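Local coordinates for extracellular solute-binding protein family 5 (Brucella melitensis, PDB 4ONY) that probably binds peptides or related solutes in the periplasm and hands them to an ABC transporter for uptake, at residues E255-R258 against S262-E265; K285-P290 against V297-F302. All coordinates share one frame; numbering follows the deposited sequence.

Contact 1 of 2, residues E255-R258 against S262-E265; sequences EYYR and SLFE. With P4G (1-ethoxy-2-(2-ethoxyethoxy)ethane), chain D.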
loop_
_atom_site.group_PDB
_atom_site.type_symbol
_atom_site.label_atom_id
_atom_site.label_comp_id
_atom_site.label_asym_id
_atom_site.label_seq_id
_atom_site.Cartn_x
_atom_site.Cartn_y
_atom_site.Cartn_z
ATOM N N GLU A 255 14.494 12.752 11.722
ATOM C CA GLU A 255 15.800 13.108 11.168
ATOM C C GLU A 255 16.004 12.534 9.793
ATOM O O GLU A 255 15.521 11.423 9.478
ATOM C CB GLU A 255 16.894 12.633 12.092
ATOM C CG GLU A 255 16.832 13.371 13.397
ATOM C CD GLU A 255 18.029 13.181 14.264
ATOM O OE1 GLU A 255 18.873 12.288 14.003
ATOM O OE2 GLU A 255 18.119 13.948 15.240
ATOM N N TYR A 256 16.701 13.294 8.957
ATOM C CA TYR A 256 16.866 12.953 7.582
ATOM C C TYR A 256 18.314 12.535 7.314
ATOM O O TYR A 256 19.232 13.197 7.770
ATOM C CB TYR A 256 16.441 14.149 6.716
ATOM C CG TYR A 256 14.924 14.304 6.580
ATOM C CD1 TYR A 256 14.162 14.838 7.610
ATOM C CD2 TYR A 256 14.258 13.881 5.458
ATOM C CE1 TYR A 256 12.787 14.992 7.479
ATOM C CE2 TYR A 256 12.909 14.033 5.320
ATOM C CZ TYR A 256 12.172 14.593 6.339
ATOM O OH TYR A 256 10.814 14.750 6.215
ATOM N N TYR A 257 18.488 11.418 6.599
ATOM C CA TYR A 257 19.789 10.831 6.321
ATOM C C TYR A 257 19.977 10.657 4.805
ATOM O O TYR A 257 19.008 10.514 4.075
ATOM C CB TYR A 257 19.935 9.471 7.024
ATOM C CG TYR A 257 20.006 9.623 8.505
ATOM C CD1 TYR A 257 18.839 9.793 9.259
ATOM C CD2 TYR A 257 21.234 9.728 9.153
ATOM C CE1 TYR A 257 18.910 10.016 10.630
ATOM C CE2 TYR A 257 21.312 9.947 10.517
ATOM C CZ TYR A 257 20.136 10.113 11.254
ATOM O OH TYR A 257 20.254 10.347 12.645
ATOM N N ARG A 258 21.225 10.667 4.345
ATOM C CA ARG A 258 21.477 10.595 2.912
ATOM C C ARG A 258 21.340 9.184 2.383
ATOM O O ARG A 258 21.211 9.034 1.210
ATOM C CB ARG A 258 22.833 11.115 2.555
ATOM C CG ARG A 258 23.988 10.214 2.977
ATOM C CD ARG A 258 25.260 11.004 2.890
ATOM N NE ARG A 258 26.445 10.179 3.019
ATOM C CZ ARG A 258 27.228 10.099 4.085
ATOM N NH1 ARG A 258 26.951 10.786 5.181
ATOM N NH2 ARG A 258 28.303 9.290 4.049
ATOM N N SER A 262 24.054 5.267 6.773
ATOM C CA SER A 262 24.177 6.408 7.675
ATOM C C SER A 262 23.078 6.359 8.750
ATOM O O SER A 262 23.327 6.577 9.921
ATOM C CB SER A 262 24.048 7.709 6.843
ATOM O OG SER A 262 24.183 8.844 7.688
ATOM N N LEU A 263 21.867 6.044 8.308
ATOM C CA LEU A 263 20.712 5.949 9.174
ATOM C C LEU A 263 20.923 4.801 10.198
ATOM O O LEU A 263 20.808 5.012 11.414
ATOM C CB LEU A 263 19.465 5.731 8.324
ATOM C CG LEU A 263 18.109 6.096 8.953
ATOM C CD1 LEU A 263 17.085 6.311 7.853
ATOM C CD2 LEU A 263 17.620 5.010 9.903
ATOM N N PHE A 264 21.301 3.627 9.690
ATOM C CA PHE A 264 21.557 2.448 10.514
ATOM C C PHE A 264 22.643 2.714 11.561
ATOM O O PHE A 264 22.464 2.399 12.727
ATOM C CB PHE A 264 21.907 1.257 9.615
ATOM C CG PHE A 264 22.050 -0.068 10.326
ATOM C CD1 PHE A 264 20.971 -0.651 10.966
ATOM C CD2 PHE A 264 23.270 -0.760 10.300
ATOM C CE1 PHE A 264 21.103 -1.875 11.601
ATOM C CE2 PHE A 264 23.396 -1.993 10.949
ATOM C CZ PHE A 264 22.297 -2.559 11.578
ATOM N N GLU A 265 23.735 3.350 11.170
ATOM C CA GLU A 265 24.795 3.691 12.120
ATOM C C GLU A 265 24.280 4.606 13.241
ATOM O O GLU A 265 24.665 4.479 14.406
ATOM C CB GLU A 265 25.991 4.336 11.418
ATOM C CG GLU A 265 26.823 3.377 10.591
ATOM C CD GLU A 265 27.420 2.247 11.413
ATOM O OE1 GLU A 265 27.928 2.538 12.525
ATOM O OE2 GLU A 265 27.348 1.078 10.965
HETATM C C8 P4G D . 22.189 19.139 15.318
HETATM C C7 P4G D . 21.860 19.674 13.923
HETATM O O4 P4G D . 22.233 18.861 12.766
HETATM C C6 P4G D . 22.216 17.417 12.788
HETATM C C5 P4G D . 21.224 16.838 11.762
HETATM O O3 P4G D . 21.199 15.401 11.862
HETATM C C4 P4G D . 20.660 14.736 10.743
HETATM C C3 P4G D . 21.475 13.474 10.531
HETATM O O2 P4G D . 22.468 13.659 9.520
HETATM C C2 P4G D . 23.492 12.642 9.532
HETATM C C1 P4G D . 24.820 13.031 10.157
HETATM O O HOH W 1 23.092 11.187 6.349
#

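Contact 2 of 2, residues K285-P290 against V297-F302; sequences KLYDFP and VIKDTF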
loop_
_atom_site.group_PDB
_atom_site.type_symbol
_atom_site.label_atom_id
_atom_site.label_comp_id
_atom_site.label_asym_id
_atom_site.label_seq_id
_atom_site.Cartn_x
_atom_site.Cartn_y
_atom_site.Cartn_z
ATOM N N LYS A 285 22.462 -10.601 9.273
ATOM C CA LYS A 285 23.909 -10.512 9.495
ATOM C C LYS A 285 24.371 -9.401 10.434
ATOM O O LYS A 285 25.378 -9.566 11.121
ATOM C CB LYS A 285 24.601 -10.219 8.152
ATOM C CG LYS A 285 24.465 -11.336 7.151
ATOM C CD LYS A 285 25.192 -12.575 7.618
ATOM C CE LYS A 285 25.405 -13.552 6.473
ATOM N NZ LYS A 285 26.267 -14.690 6.901
ATOM N N LEU A 286 23.720 -8.233 10.370
ATOM C CA LEU A 286 24.328 -7.023 10.919
ATOM C C LEU A 286 23.786 -6.560 12.238
ATOM O O LEU A 286 24.136 -5.465 12.693
ATOM C CB LEU A 286 24.321 -5.874 9.880
ATOM C CG LEU A 286 25.071 -6.171 8.567
ATOM C CD1 LEU A 286 25.064 -4.986 7.598
ATOM C CD2 LEU A 286 26.495 -6.609 8.830
ATOM N N TYR A 287 22.975 -7.384 12.903
ATOM C CA TYR A 287 22.491 -7.041 14.223
ATOM C C TYR A 287 23.252 -7.842 15.279
ATOM O O TYR A 287 22.701 -8.239 16.296
ATOM C CB TYR A 287 20.969 -7.257 14.324
ATOM C CG TYR A 287 20.142 -6.239 13.560
ATOM C CD1 TYR A 287 20.020 -6.306 12.193
ATOM C CD2 TYR A 287 19.481 -5.195 14.212
ATOM C CE1 TYR A 287 19.273 -5.362 11.499
ATOM C CE2 TYR A 287 18.732 -4.259 13.517
ATOM C CZ TYR A 287 18.613 -4.366 12.161
ATOM O OH TYR A 287 17.873 -3.449 11.431
ATOM N N ASP A 288 24.524 -8.077 14.999
ATOM C CA ASP A 288 25.452 -8.745 15.908
ATOM C C ASP A 288 26.243 -7.735 16.763
ATOM O O ASP A 288 27.338 -7.998 17.128
ATOM C CB ASP A 288 26.443 -9.636 15.101
ATOM C CG ASP A 288 27.182 -8.876 13.957
ATOM O OD1 ASP A 288 26.811 -7.733 13.602
ATOM O OD2 ASP A 288 28.097 -9.448 13.346
ATOM N N PHE A 289 25.712 -6.576 17.057
ATOM C CA PHE A 289 26.421 -5.575 17.856
ATOM C C PHE A 289 25.973 -5.674 19.320
ATOM O O PHE A 289 24.951 -6.300 19.604
ATOM C CB PHE A 289 26.240 -4.165 17.275
ATOM C CG PHE A 289 24.812 -3.720 17.124
ATOM C CD1 PHE A 289 24.103 -4.001 15.981
ATOM C CD2 PHE A 289 24.206 -2.953 18.103
ATOM C CE1 PHE A 289 22.795 -3.528 15.821
ATOM C CE2 PHE A 289 22.898 -2.496 17.954
ATOM C CZ PHE A 289 22.200 -2.771 16.807
ATOM N N PRO A 290 26.793 -5.171 20.256
ATOM C CA PRO A 290 26.643 -5.525 21.674
ATOM C C PRO A 290 25.292 -5.231 22.267
ATOM O O PRO A 290 24.781 -6.059 23.024
ATOM C CB PRO A 290 27.710 -4.668 22.362
ATOM C CG PRO A 290 28.801 -4.565 21.349
ATOM C CD PRO A 290 28.075 -4.469 20.008
ATOM N N VAL A 297 18.848 -3.444 22.666
ATOM C CA VAL A 297 18.130 -3.371 21.385
ATOM C C VAL A 297 17.421 -4.706 21.205
ATOM O O VAL A 297 18.033 -5.772 21.338
ATOM C CB VAL A 297 19.075 -3.057 20.203
ATOM C CG1 VAL A 297 18.419 -3.334 18.855
ATOM C CG2 VAL A 297 19.540 -1.614 20.257
ATOM N N ILE A 298 16.125 -4.625 20.914
ATOM C CA ILE A 298 15.289 -5.759 20.678
ATOM C C ILE A 298 14.924 -5.791 19.211
ATOM O O ILE A 298 14.433 -4.812 18.669
ATOM C CB ILE A 298 14.033 -5.683 21.561
ATOM C CG1 ILE A 298 14.497 -5.673 23.022
ATOM C CG2 ILE A 298 13.151 -6.919 21.359
ATOM C CD1 ILE A 298 13.381 -5.421 24.025
ATOM N N LYS A 299 15.125 -6.943 18.572
ATOM C CA LYS A 299 14.629 -7.183 17.218
ATOM C C LYS A 299 13.181 -7.671 17.255
ATOM O O LYS A 299 12.939 -8.863 17.474
ATOM C CB LYS A 299 15.537 -8.203 16.514
ATOM C CG LYS A 299 16.967 -7.722 16.387
ATOM C CD LYS A 299 17.847 -8.754 15.702
ATOM C CE LYS A 299 17.602 -8.696 14.211
ATOM N NZ LYS A 299 17.995 -9.961 13.603
ATOM N N ASP A 300 12.214 -6.776 17.053
ATOM C CA ASP A 300 10.812 -7.160 17.124
ATOM C C ASP A 300 10.336 -7.651 15.756
ATOM O O ASP A 300 10.785 -7.155 14.723
ATOM C CB ASP A 300 9.902 -5.992 17.484
ATOM C CG ASP A 300 9.553 -5.924 18.933
ATOM O OD1 ASP A 300 9.825 -6.871 19.661
ATOM O OD2 ASP A 300 9.005 -4.902 19.371
ATOM N N THR A 301 9.393 -8.575 15.772
ATOM C CA THR A 301 8.712 -8.961 14.586
ATOM C C THR A 301 7.188 -8.940 14.767
ATOM O O THR A 301 6.677 -9.156 15.868
ATOM C CB THR A 301 9.126 -10.348 14.158
ATOM O OG1 THR A 301 8.477 -11.274 15.015
ATOM C CG2 THR A 301 10.651 -10.532 14.191
ATOM N N PHE A 302 6.492 -8.649 13.671
ATOM C CA PHE A 302 5.042 -8.527 13.661
ATOM C C PHE A 302 4.460 -9.200 12.415
ATOM O O PHE A 302 5.156 -9.397 11.437
ATOM C CB PHE A 302 4.663 -7.050 13.611
ATOM C CG PHE A 302 5.294 -6.205 14.690
ATOM C CD1 PHE A 302 6.524 -5.624 14.485
ATOM C CD2 PHE A 302 4.657 -5.973 15.876
ATOM C CE1 PHE A 302 7.131 -4.856 15.456
ATOM C CE2 PHE A 302 5.224 -5.201 16.853
ATOM C CZ PHE A 302 6.494 -4.664 16.653
#

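Contact 1 of 2, residues E255-R258 against S262-E265
Tyr257 turns its ring toward the helix so that Leu263 lies over one face and Ser262 meets the rim. With CG anti to the carbonyl carbon (chi1 -68°), the ring leans back along the strand. Leu263 approaches through its backbone end: CA stands 4.0 Å from the centroid of the Tyr257 ring and 23° off its normal, the geometry of a CH-pi contact, displaced toward the rim. The Leu263 side chain then crosses that of Tyr257 at about a right angle, its CG 3.8 Å from Tyr257 CD1. Ser262 comes from a different direction. Its OG lies in the ring plane, 3.4 Å from Tyr257 CD2, and is also tied to the strand end by a water that sits 2.9 Å from Ser262 OG and accepts from Arg258 N at 2.8 Å. No direct hydrogen bond crosses between the segments; this water bridges Arg258 N and Ser262 OG.

The other face of Tyr257 belongs to the bound 1-ethoxy-2-(2-ethoxyethoxy)ethane (P4G), whose C3 is 3.5 Å from Tyr257 CE2; helix and ligand thus sandwich the ring. The phenol OH is hydrogen-bonded to Ser266 OG. Glu255 OE2 forms a salt bridge with Arg226, another residue of the ligand pocket.

In the fold this is a tight strand-to-helix connection: strand 251-257, paired with 46-52 and 226-231 in a mixed sheet, runs into helix 260-268, with Leu263 also touching Val52 of strand 46-52 and Leu272 in the loop beyond the helix.

Contact 2 of 2, residues K285-P290 against V297-F302
Lys299 lays the end of its aliphatic chain against the ring of Tyr287, and this CH-pi contact carries much of the meeting between the loop and the strand. Lys299 CE is 4.1 Å from the centroid of the Tyr287 ring and 29° off the normal, so it sits off-centre, at the CB end of the ring: CE approaches Tyr287 CG to 3.6 Å, and CD approaches Tyr287 CB to 3.7 Å. The lysine chain is extended as far as CD and then bends at chi3 (78°), which swings CE across to the tyrosine.

Purely apolar packing comes from Phe289 and Val297. Phe289 CE2 and Val297 CG2 are 4.2 Å apart, a looser touch in which the side chains cross at about a right angle. Within its own loop, the Phe289 ring has Leu286 O at its edge, in plane, 3.6 Å from CD1.

Topologically, the loop joins helix 280-285 to the short helix 290-293, with Phe289 at the N-cap position of the latter. The chain then returns as 297-302, an outermost strand of a three-stranded antiparallel sheet whose middle strand is 566-571. Val297 and Lys299, two residues apart, both point toward the loop, as strand alternation requires.

The polar ends of Lys299 and Tyr287 find their partners outside the two segments. Lys299 NZ is hydrogen-bonded to Trp283 O and also makes a cation-pi contact with the Trp283 ring, which meets Tyr287 edge-to-face. The Tyr287 hydroxyl is hydrogen-bonded to Glu277 OE1, on the far outer strand of the same sheet.

Overall arrangement
The two contacts follow one another along the chain, contact 1 closing before contact 2 opens, with centres about 17 Å apart on the same side of the chain's centre. Helix 260-268 joins them physically. Leu263 serves contact 1, whereas the next residue, Phe264, turns away from it and meets Tyr287 of contact 2 edge-to-face, Phe264 CE1 lying 3.6 Å from Tyr287 CZ; Phe264 CZ also packs 3.6 Å from Leu286 O. The P4G molecule touches contact 1, where Tyr256 and Tyr257 belong to its pocket with Gln222, Gln225 and Arg226. Contact 2 contributes no residue to that pocket and lies on the Phe264 side of helix 260-268, the side turned away from Tyr257.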